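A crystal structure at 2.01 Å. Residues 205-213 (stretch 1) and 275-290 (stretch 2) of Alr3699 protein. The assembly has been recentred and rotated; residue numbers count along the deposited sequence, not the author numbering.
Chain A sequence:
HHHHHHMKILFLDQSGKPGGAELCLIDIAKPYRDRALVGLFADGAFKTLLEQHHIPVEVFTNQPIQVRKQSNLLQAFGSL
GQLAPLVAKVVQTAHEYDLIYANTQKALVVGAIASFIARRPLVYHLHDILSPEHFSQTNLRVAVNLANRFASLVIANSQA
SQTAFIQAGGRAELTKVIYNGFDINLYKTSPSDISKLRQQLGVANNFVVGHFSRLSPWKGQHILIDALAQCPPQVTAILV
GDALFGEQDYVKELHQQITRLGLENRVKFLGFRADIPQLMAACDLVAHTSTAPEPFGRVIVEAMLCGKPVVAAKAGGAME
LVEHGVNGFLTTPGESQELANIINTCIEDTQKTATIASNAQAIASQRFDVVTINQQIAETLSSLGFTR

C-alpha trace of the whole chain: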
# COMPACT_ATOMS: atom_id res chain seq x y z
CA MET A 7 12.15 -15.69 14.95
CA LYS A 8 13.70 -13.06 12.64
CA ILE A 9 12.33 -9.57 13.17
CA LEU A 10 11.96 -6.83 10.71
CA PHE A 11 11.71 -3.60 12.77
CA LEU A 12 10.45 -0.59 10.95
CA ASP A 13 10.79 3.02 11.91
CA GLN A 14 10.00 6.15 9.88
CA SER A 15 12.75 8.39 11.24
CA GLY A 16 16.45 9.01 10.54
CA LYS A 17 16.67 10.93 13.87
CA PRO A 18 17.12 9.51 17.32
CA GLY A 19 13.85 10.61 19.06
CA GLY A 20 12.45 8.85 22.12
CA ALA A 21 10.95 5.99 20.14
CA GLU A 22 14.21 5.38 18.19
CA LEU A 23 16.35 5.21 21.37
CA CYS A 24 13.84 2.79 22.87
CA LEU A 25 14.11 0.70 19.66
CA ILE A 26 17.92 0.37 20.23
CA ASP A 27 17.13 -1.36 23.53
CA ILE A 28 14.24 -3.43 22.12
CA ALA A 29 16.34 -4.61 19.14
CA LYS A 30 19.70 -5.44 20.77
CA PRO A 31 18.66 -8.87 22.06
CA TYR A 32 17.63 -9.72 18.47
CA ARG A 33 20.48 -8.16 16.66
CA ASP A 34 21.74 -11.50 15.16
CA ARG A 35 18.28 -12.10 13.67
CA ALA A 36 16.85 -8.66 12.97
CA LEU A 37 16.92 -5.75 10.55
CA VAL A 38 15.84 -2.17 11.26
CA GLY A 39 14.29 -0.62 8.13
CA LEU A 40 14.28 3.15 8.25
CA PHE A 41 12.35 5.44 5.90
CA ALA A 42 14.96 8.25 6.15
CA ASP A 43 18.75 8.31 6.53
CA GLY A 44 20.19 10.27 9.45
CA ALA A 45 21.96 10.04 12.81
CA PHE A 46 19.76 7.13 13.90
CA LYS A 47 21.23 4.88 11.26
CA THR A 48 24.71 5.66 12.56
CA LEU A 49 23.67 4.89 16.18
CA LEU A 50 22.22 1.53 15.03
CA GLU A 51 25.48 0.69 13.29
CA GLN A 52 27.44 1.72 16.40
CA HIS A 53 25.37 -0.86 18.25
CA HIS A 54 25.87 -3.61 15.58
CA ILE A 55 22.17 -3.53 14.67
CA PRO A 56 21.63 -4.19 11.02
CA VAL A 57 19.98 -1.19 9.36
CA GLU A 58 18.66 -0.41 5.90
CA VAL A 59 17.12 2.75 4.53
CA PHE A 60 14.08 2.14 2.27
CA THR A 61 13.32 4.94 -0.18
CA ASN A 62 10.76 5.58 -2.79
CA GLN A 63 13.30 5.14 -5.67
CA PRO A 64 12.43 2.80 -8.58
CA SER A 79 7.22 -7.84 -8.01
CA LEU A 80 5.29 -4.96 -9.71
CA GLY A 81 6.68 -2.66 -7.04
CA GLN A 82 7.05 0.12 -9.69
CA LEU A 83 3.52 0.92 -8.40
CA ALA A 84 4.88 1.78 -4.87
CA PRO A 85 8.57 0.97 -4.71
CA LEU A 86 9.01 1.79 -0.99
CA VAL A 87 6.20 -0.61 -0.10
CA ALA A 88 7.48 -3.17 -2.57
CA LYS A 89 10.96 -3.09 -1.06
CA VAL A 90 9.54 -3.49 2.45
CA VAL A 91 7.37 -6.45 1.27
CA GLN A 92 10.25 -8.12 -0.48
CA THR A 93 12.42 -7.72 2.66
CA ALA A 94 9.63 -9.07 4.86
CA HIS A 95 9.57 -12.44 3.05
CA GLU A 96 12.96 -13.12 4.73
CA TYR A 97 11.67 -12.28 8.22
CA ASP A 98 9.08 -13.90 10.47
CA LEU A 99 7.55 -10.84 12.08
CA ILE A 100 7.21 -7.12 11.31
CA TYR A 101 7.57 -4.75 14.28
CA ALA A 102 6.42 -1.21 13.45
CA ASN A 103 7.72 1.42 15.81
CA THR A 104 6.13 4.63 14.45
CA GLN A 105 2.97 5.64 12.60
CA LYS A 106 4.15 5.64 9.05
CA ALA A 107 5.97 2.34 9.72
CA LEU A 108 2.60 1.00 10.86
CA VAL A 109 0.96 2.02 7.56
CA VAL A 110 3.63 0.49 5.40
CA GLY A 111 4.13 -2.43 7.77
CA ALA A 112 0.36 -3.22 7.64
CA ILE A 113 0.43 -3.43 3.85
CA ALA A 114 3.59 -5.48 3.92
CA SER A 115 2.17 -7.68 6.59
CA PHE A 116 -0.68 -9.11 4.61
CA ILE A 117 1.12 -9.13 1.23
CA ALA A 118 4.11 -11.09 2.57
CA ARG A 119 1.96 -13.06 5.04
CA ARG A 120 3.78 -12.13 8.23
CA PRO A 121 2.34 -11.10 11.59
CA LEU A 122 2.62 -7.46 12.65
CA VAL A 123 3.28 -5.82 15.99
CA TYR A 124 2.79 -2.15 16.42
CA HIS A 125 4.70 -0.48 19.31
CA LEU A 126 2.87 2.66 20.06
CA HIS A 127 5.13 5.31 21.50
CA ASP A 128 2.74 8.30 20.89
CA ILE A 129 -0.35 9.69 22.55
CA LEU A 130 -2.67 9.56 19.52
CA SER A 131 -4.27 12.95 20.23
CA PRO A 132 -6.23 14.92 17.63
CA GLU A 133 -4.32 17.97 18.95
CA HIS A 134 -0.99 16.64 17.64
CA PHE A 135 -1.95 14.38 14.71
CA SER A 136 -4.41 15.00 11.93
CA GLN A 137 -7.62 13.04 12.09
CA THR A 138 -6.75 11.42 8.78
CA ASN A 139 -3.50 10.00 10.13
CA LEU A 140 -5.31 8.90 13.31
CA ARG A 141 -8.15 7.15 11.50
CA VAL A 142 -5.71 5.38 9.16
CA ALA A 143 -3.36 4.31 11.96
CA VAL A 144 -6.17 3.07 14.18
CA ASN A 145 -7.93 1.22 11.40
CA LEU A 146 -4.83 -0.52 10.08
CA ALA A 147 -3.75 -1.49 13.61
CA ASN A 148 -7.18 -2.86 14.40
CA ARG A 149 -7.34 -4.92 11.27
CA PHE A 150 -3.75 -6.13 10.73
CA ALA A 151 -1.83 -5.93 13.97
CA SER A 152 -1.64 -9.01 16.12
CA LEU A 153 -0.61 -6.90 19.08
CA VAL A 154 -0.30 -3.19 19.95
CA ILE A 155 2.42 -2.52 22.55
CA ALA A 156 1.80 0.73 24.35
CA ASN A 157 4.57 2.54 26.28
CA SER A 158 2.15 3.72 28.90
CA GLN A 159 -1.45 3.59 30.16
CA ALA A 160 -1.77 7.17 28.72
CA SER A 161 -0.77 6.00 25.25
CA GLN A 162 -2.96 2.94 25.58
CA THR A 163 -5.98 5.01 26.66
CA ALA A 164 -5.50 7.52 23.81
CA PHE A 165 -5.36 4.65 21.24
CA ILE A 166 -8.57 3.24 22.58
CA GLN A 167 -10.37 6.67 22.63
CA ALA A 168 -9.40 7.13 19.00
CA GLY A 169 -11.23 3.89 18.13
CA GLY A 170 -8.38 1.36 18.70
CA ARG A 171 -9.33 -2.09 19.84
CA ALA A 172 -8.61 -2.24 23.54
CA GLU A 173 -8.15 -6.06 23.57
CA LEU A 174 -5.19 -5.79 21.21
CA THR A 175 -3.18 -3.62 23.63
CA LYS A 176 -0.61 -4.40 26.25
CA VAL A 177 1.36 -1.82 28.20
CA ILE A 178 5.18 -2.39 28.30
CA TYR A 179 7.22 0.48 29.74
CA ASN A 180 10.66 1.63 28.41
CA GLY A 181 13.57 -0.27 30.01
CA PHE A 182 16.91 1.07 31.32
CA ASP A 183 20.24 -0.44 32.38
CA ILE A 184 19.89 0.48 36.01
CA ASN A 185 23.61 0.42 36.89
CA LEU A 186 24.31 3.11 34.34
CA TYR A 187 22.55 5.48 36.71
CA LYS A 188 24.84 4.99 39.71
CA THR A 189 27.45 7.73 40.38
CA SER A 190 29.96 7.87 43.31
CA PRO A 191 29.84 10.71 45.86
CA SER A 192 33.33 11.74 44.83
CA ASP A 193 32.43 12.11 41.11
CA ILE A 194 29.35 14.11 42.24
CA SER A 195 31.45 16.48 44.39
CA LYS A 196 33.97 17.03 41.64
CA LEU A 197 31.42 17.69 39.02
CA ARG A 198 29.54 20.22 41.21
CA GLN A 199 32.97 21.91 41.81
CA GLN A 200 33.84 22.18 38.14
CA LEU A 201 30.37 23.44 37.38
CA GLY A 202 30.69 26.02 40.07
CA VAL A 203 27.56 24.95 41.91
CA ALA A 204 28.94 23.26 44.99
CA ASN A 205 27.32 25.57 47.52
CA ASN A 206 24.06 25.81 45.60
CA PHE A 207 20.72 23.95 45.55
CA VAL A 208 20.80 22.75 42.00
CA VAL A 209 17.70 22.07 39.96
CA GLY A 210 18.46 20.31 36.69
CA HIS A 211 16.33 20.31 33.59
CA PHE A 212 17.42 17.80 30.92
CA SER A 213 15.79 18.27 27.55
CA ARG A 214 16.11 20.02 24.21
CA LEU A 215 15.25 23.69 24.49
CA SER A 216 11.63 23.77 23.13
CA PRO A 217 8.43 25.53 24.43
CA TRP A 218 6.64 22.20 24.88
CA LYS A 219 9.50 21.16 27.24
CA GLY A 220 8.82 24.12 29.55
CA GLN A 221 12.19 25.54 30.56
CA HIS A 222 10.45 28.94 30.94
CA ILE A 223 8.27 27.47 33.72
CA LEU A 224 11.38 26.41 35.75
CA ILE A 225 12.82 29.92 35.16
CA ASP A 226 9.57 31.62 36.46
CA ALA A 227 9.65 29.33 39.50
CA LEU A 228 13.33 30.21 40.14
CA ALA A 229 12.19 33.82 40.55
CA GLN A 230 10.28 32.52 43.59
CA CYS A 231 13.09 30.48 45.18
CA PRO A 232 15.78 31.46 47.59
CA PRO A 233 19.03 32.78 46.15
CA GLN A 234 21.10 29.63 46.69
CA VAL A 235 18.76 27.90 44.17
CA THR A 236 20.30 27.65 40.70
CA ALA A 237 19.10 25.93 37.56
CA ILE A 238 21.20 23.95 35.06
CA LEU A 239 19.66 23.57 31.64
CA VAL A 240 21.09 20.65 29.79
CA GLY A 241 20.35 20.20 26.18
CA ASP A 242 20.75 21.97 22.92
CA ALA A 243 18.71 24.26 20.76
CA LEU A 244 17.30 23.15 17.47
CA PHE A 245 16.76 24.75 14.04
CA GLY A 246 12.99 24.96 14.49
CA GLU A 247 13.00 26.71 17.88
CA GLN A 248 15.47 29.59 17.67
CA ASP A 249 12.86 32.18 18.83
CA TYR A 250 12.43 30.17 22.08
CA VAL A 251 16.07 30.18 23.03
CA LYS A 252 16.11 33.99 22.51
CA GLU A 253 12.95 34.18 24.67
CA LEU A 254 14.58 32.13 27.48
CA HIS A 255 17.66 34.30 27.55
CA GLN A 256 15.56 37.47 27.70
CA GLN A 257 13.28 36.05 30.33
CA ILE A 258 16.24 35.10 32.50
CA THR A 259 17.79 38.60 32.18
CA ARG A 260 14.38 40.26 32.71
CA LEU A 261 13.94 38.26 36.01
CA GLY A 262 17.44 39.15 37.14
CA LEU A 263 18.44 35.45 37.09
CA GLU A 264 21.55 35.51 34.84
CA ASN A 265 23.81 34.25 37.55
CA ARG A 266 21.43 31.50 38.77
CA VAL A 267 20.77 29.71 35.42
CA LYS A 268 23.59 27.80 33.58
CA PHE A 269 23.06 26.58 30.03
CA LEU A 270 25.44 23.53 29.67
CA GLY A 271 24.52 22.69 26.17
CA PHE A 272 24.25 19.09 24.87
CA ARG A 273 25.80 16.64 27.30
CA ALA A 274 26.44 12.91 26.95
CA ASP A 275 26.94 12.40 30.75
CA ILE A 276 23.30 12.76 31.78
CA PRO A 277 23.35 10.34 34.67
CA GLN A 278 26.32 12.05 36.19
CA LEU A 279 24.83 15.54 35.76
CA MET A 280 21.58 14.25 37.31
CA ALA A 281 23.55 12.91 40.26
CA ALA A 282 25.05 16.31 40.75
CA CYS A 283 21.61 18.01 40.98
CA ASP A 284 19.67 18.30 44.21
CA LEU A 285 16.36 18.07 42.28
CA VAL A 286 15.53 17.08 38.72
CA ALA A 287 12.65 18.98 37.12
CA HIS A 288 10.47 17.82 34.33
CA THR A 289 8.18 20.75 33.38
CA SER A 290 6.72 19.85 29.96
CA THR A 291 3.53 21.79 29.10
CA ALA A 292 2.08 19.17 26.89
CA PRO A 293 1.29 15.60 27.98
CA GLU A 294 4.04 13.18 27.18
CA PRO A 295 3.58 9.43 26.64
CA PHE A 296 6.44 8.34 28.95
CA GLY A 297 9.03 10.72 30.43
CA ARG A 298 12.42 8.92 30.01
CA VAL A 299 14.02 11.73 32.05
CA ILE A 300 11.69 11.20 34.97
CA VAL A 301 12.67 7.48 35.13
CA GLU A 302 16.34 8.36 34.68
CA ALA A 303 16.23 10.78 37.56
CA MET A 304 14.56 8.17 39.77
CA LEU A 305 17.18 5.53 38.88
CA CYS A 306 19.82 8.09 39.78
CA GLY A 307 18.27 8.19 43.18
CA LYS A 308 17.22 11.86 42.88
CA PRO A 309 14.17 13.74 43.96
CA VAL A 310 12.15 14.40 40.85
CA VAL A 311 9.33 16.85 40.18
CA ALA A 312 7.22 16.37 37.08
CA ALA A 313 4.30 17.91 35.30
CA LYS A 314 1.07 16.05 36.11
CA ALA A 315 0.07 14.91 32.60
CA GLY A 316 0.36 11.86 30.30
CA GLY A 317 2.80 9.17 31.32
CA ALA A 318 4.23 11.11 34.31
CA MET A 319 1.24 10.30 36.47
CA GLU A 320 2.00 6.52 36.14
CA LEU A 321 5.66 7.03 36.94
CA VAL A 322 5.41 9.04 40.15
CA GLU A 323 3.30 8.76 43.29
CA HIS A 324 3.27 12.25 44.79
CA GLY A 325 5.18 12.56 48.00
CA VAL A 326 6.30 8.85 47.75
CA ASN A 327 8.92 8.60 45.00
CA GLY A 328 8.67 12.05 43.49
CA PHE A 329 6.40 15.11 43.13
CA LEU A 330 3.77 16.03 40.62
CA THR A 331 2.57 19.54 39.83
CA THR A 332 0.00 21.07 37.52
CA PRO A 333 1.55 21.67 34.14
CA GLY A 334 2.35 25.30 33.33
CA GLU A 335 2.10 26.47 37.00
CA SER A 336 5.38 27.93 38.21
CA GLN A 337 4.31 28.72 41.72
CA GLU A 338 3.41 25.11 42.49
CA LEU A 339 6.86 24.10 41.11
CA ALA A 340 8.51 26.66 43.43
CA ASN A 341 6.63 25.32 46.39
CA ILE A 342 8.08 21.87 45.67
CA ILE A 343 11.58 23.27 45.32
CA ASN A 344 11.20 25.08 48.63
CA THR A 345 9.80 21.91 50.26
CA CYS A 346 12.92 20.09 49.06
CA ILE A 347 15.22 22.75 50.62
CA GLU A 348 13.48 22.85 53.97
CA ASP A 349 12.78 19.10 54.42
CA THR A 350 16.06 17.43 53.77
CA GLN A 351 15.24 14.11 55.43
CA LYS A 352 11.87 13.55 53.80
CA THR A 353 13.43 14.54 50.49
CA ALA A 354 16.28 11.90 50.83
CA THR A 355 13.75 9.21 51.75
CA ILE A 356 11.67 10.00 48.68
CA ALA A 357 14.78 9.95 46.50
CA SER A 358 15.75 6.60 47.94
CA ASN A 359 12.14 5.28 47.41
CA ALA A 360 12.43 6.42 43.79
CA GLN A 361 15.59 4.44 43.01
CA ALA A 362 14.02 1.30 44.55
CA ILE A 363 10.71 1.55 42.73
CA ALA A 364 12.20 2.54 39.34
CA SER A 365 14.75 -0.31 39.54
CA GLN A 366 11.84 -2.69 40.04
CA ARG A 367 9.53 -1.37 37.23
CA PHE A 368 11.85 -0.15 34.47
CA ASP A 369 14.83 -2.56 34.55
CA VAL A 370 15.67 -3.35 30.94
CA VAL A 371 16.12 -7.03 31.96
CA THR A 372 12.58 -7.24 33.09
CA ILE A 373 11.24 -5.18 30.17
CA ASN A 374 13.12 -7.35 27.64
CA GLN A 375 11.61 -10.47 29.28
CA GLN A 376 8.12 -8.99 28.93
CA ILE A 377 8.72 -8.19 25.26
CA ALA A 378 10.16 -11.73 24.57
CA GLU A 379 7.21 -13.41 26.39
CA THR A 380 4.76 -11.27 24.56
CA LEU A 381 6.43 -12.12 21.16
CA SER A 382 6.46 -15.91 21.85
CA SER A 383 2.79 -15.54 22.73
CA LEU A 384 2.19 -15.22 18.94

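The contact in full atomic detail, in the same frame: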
# COMPACT_ATOMS: atom_id res chain seq x y z
N ASN A 205 28.09 25.04 46.39
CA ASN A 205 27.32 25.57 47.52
C ASN A 205 25.91 25.94 47.17
O ASN A 205 25.26 26.60 47.95
CB ASN A 205 28.04 26.78 48.12
CG ASN A 205 29.40 26.42 48.65
OD1 ASN A 205 29.51 25.62 49.57
ND2 ASN A 205 30.45 26.96 48.05
N ASN A 206 25.43 25.52 46.01
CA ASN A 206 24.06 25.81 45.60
C ASN A 206 23.06 24.63 45.79
O ASN A 206 23.46 23.44 45.90
CB ASN A 206 24.05 26.16 44.11
CG ASN A 206 24.83 27.40 43.80
OD1 ASN A 206 25.67 27.41 42.90
ND2 ASN A 206 24.52 28.46 44.49
N PHE A 207 21.77 24.96 45.74
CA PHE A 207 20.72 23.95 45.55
C PHE A 207 20.43 23.93 44.06
O PHE A 207 19.88 24.89 43.49
CB PHE A 207 19.45 24.25 46.36
CG PHE A 207 18.46 23.13 46.38
CD1 PHE A 207 17.54 22.99 45.35
CD2 PHE A 207 18.48 22.18 47.42
CE1 PHE A 207 16.65 21.95 45.34
CE2 PHE A 207 17.55 21.14 47.43
CZ PHE A 207 16.62 21.04 46.39
N VAL A 208 20.81 22.83 43.42
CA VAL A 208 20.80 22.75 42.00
C VAL A 208 19.58 21.98 41.47
O VAL A 208 19.39 20.80 41.72
CB VAL A 208 22.10 22.07 41.52
CG1 VAL A 208 22.07 21.87 40.01
CG2 VAL A 208 23.33 22.87 41.90
N VAL A 209 18.79 22.66 40.68
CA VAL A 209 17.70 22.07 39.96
C VAL A 209 18.09 21.87 38.52
O VAL A 209 18.40 22.83 37.79
CB VAL A 209 16.44 22.95 39.97
CG1 VAL A 209 15.30 22.23 39.29
CG2 VAL A 209 16.05 23.31 41.39
N GLY A 210 18.03 20.62 38.05
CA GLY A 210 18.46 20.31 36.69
C GLY A 210 17.25 20.06 35.81
O GLY A 210 16.26 19.42 36.22
N HIS A 211 17.34 20.54 34.57
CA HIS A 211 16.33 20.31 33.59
C HIS A 211 17.04 19.70 32.39
O HIS A 211 18.00 20.30 31.88
CB HIS A 211 15.72 21.67 33.23
CG HIS A 211 14.45 21.59 32.45
ND1 HIS A 211 14.41 21.23 31.12
CD2 HIS A 211 13.17 21.79 32.82
CE1 HIS A 211 13.15 21.22 30.71
NE2 HIS A 211 12.38 21.53 31.73
N PHE A 212 16.63 18.55 31.94
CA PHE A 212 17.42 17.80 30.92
C PHE A 212 16.57 17.55 29.69
O PHE A 212 15.72 16.69 29.71
CB PHE A 212 17.82 16.45 31.48
CG PHE A 212 18.73 16.57 32.64
CD1 PHE A 212 18.23 16.78 33.88
CD2 PHE A 212 20.07 16.54 32.45
CE1 PHE A 212 19.05 16.95 34.94
CE2 PHE A 212 20.92 16.74 33.51
CZ PHE A 212 20.41 16.91 34.76
N SER A 213 16.78 18.27 28.63
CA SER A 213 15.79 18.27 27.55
C SER A 213 16.38 19.11 26.42
O SER A 213 17.34 19.83 26.64
CB SER A 213 14.41 18.66 28.09
OG SER A 213 13.64 19.33 27.15
N ASP A 275 26.88 12.95 29.37
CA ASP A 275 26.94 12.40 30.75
C ASP A 275 25.69 12.79 31.64
O ASP A 275 25.79 13.42 32.72
CB ASP A 275 28.21 12.83 31.42
CG ASP A 275 28.37 14.38 31.39
OD1 ASP A 275 28.13 14.95 30.33
OD2 ASP A 275 28.68 15.00 32.42
N ILE A 276 24.53 12.39 31.16
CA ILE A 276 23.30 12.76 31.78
C ILE A 276 23.12 12.18 33.15
O ILE A 276 22.71 12.88 34.05
CB ILE A 276 22.09 12.45 30.88
CG1 ILE A 276 22.18 13.21 29.55
CG2 ILE A 276 20.82 12.86 31.63
CD1 ILE A 276 22.06 14.73 29.62
N PRO A 277 23.46 10.90 33.34
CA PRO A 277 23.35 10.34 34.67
C PRO A 277 24.21 11.03 35.70
O PRO A 277 23.81 11.21 36.86
CB PRO A 277 23.82 8.86 34.46
CG PRO A 277 23.51 8.60 33.00
CD PRO A 277 23.89 9.87 32.35
N GLN A 278 25.42 11.38 35.30
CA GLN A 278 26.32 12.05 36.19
C GLN A 278 25.85 13.48 36.57
O GLN A 278 25.91 13.89 37.72
CB GLN A 278 27.71 12.15 35.54
CG GLN A 278 28.45 10.81 35.36
CD GLN A 278 27.76 9.88 34.39
OE1 GLN A 278 27.22 10.31 33.33
NE2 GLN A 278 27.81 8.58 34.70
N LEU A 279 25.45 14.23 35.54
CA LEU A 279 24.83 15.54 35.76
C LEU A 279 23.66 15.45 36.67
O LEU A 279 23.57 16.23 37.57
CB LEU A 279 24.43 16.16 34.42
CG LEU A 279 25.66 16.65 33.68
CD1 LEU A 279 25.28 16.89 32.22
CD2 LEU A 279 26.25 17.93 34.28
N MET A 280 22.76 14.47 36.43
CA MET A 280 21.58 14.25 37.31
C MET A 280 22.02 14.04 38.79
O MET A 280 21.50 14.62 39.75
CB MET A 280 20.80 13.05 36.80
CG MET A 280 20.01 13.25 35.49
SD MET A 280 18.91 11.88 35.08
CE MET A 280 18.07 12.75 33.74
N ALA A 281 23.01 13.18 38.96
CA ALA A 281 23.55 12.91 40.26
C ALA A 281 24.05 14.17 40.92
O ALA A 281 23.90 14.32 42.13
CB ALA A 281 24.67 11.88 40.19
N ALA A 282 24.60 15.09 40.15
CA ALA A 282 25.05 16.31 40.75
C ALA A 282 23.96 17.33 41.07
O ALA A 282 24.24 18.29 41.70
CB ALA A 282 26.10 16.92 39.91
N CYS A 283 22.73 17.11 40.63
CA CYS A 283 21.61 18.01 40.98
C CYS A 283 21.15 17.66 42.38
O CYS A 283 21.54 16.61 42.95
CB CYS A 283 20.48 17.79 40.00
SG CYS A 283 20.96 18.42 38.38
N ASP A 284 20.36 18.55 42.96
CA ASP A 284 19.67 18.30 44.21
C ASP A 284 18.22 17.98 43.90
O ASP A 284 17.59 17.34 44.67
CB ASP A 284 19.85 19.51 45.12
CG ASP A 284 21.34 19.78 45.44
OD1 ASP A 284 21.82 18.98 46.26
OD2 ASP A 284 22.03 20.70 44.84
N LEU A 285 17.72 18.38 42.73
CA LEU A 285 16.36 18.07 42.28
C LEU A 285 16.38 18.08 40.78
O LEU A 285 17.08 18.88 40.18
CB LEU A 285 15.39 19.11 42.81
CG LEU A 285 13.98 19.19 42.25
CD1 LEU A 285 13.26 17.90 42.69
CD2 LEU A 285 13.19 20.43 42.76
N VAL A 286 15.66 17.14 40.16
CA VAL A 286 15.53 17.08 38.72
C VAL A 286 14.11 17.55 38.44
O VAL A 286 13.18 17.03 39.04
CB VAL A 286 15.78 15.69 38.20
CG1 VAL A 286 15.51 15.64 36.71
CG2 VAL A 286 17.24 15.34 38.48
N ALA A 287 13.95 18.54 37.56
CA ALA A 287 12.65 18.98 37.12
C ALA A 287 12.30 18.65 35.73
O ALA A 287 12.95 19.07 34.77
CB ALA A 287 12.53 20.52 37.31
N HIS A 288 11.14 18.04 35.60
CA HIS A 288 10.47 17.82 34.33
C HIS A 288 9.30 18.80 34.33
O HIS A 288 8.50 18.78 35.27
CB HIS A 288 9.98 16.37 34.28
CG HIS A 288 9.09 16.08 33.13
ND1 HIS A 288 7.72 16.23 33.20
CD2 HIS A 288 9.36 15.66 31.87
CE1 HIS A 288 7.18 15.94 32.03
NE2 HIS A 288 8.16 15.61 31.20
N THR A 289 9.21 19.69 33.34
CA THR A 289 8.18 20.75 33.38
C THR A 289 7.54 20.93 32.02
O THR A 289 7.24 22.05 31.64
CB THR A 289 8.81 22.08 33.77
OG1 THR A 289 9.75 22.49 32.76
CG2 THR A 289 9.52 21.92 35.11
N SER A 290 7.39 19.83 31.26
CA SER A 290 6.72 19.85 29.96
C SER A 290 5.25 20.32 30.06
O SER A 290 4.51 19.98 30.99
CB SER A 290 6.76 18.47 29.33
OG SER A 290 8.10 18.11 29.06
O HOH W 1 14.15 17.60 32.72

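Stretch 2 meets strand 207-212 twice, first through a helix packed against the end of the strand and then through a short strand, 285-287, that runs parallel to it; together the two stretches bury 722 Å². The helix begins after Asp275, which stands at the N-cap position but makes no capping bond with its side chain. The helix that begins at Ile276 runs nearly antiparallel to the strand, and its contacts converge on the ring of Phe212, the residue most covered by the partner stretch. Ile276 brings CG2 to 3.8 Å from Phe212 CD2. Pro277 and Gln278 make no contact, but Leu279, one turn on from the start, places CB 3.7 Å from Phe212 CE2, at the ring edge. Met280, with an extended end to its side chain, lays CG over one ring face, 3.8 Å from Phe212 CZ. Apolar side chains suit this place, since they offer close van der Waals contact to the buried ring of Phe212 and leave no polar group unsatisfied beside it. Ala281 points away.

Cys283 comes next along the chain and does double duty. Its SG lies at the edge of the Phe212 ring, 4.0 Å from CZ, and also 3.6 Å from Gly210 CA. A CB on residue 210 would fall 2.4 Å from Cys283 SG, a clash, so glycine leaves the room that the sulfur occupies.

Asp284 grips the start of the strand like a clamp. Its backbone N donates to Val208 O (2.7 Å), while its carboxylate atom OD2 accepts from Val208 N (2.8 Å), so both polar backbone atoms of Val208 are bound by one residue. A short acidic side chain reaches back to do this, and its CB meanwhile rests over one face of the Phe207 ring, 3.6 Å from CE2.

The parallel ladder now takes over. Leu285 N also donates to Val208 O (3.1 Å), making that oxygen a shared acceptor, and Leu285 O receives Gly210 N (2.9 Å). Leu285 pairs with Val209, and their side chains share one face of the sheet, CD2 lying 4.3 Å from Val209 CG2. Val286, paired with Gly210, turns to the other face, where CG1 approaches Phe212 CD1 at 4.1 Å; both are apolar side chains that suit the buried faces of the sheet. Ala287 N closes the ladder on Gly210 O (2.8 Å); its small CB fits 3.8 Å from Val209 CG1. Beyond it the direct ladder gives way to a water that accepts from Phe212 N and donates to Ala287 O, each at 2.8 Å.

His288 points away, but Thr289 offers OG1 to His211 NE2 (3.0 Å), a side-chain hydrogen bond that satisfies the NE2 of the buried His211 ring.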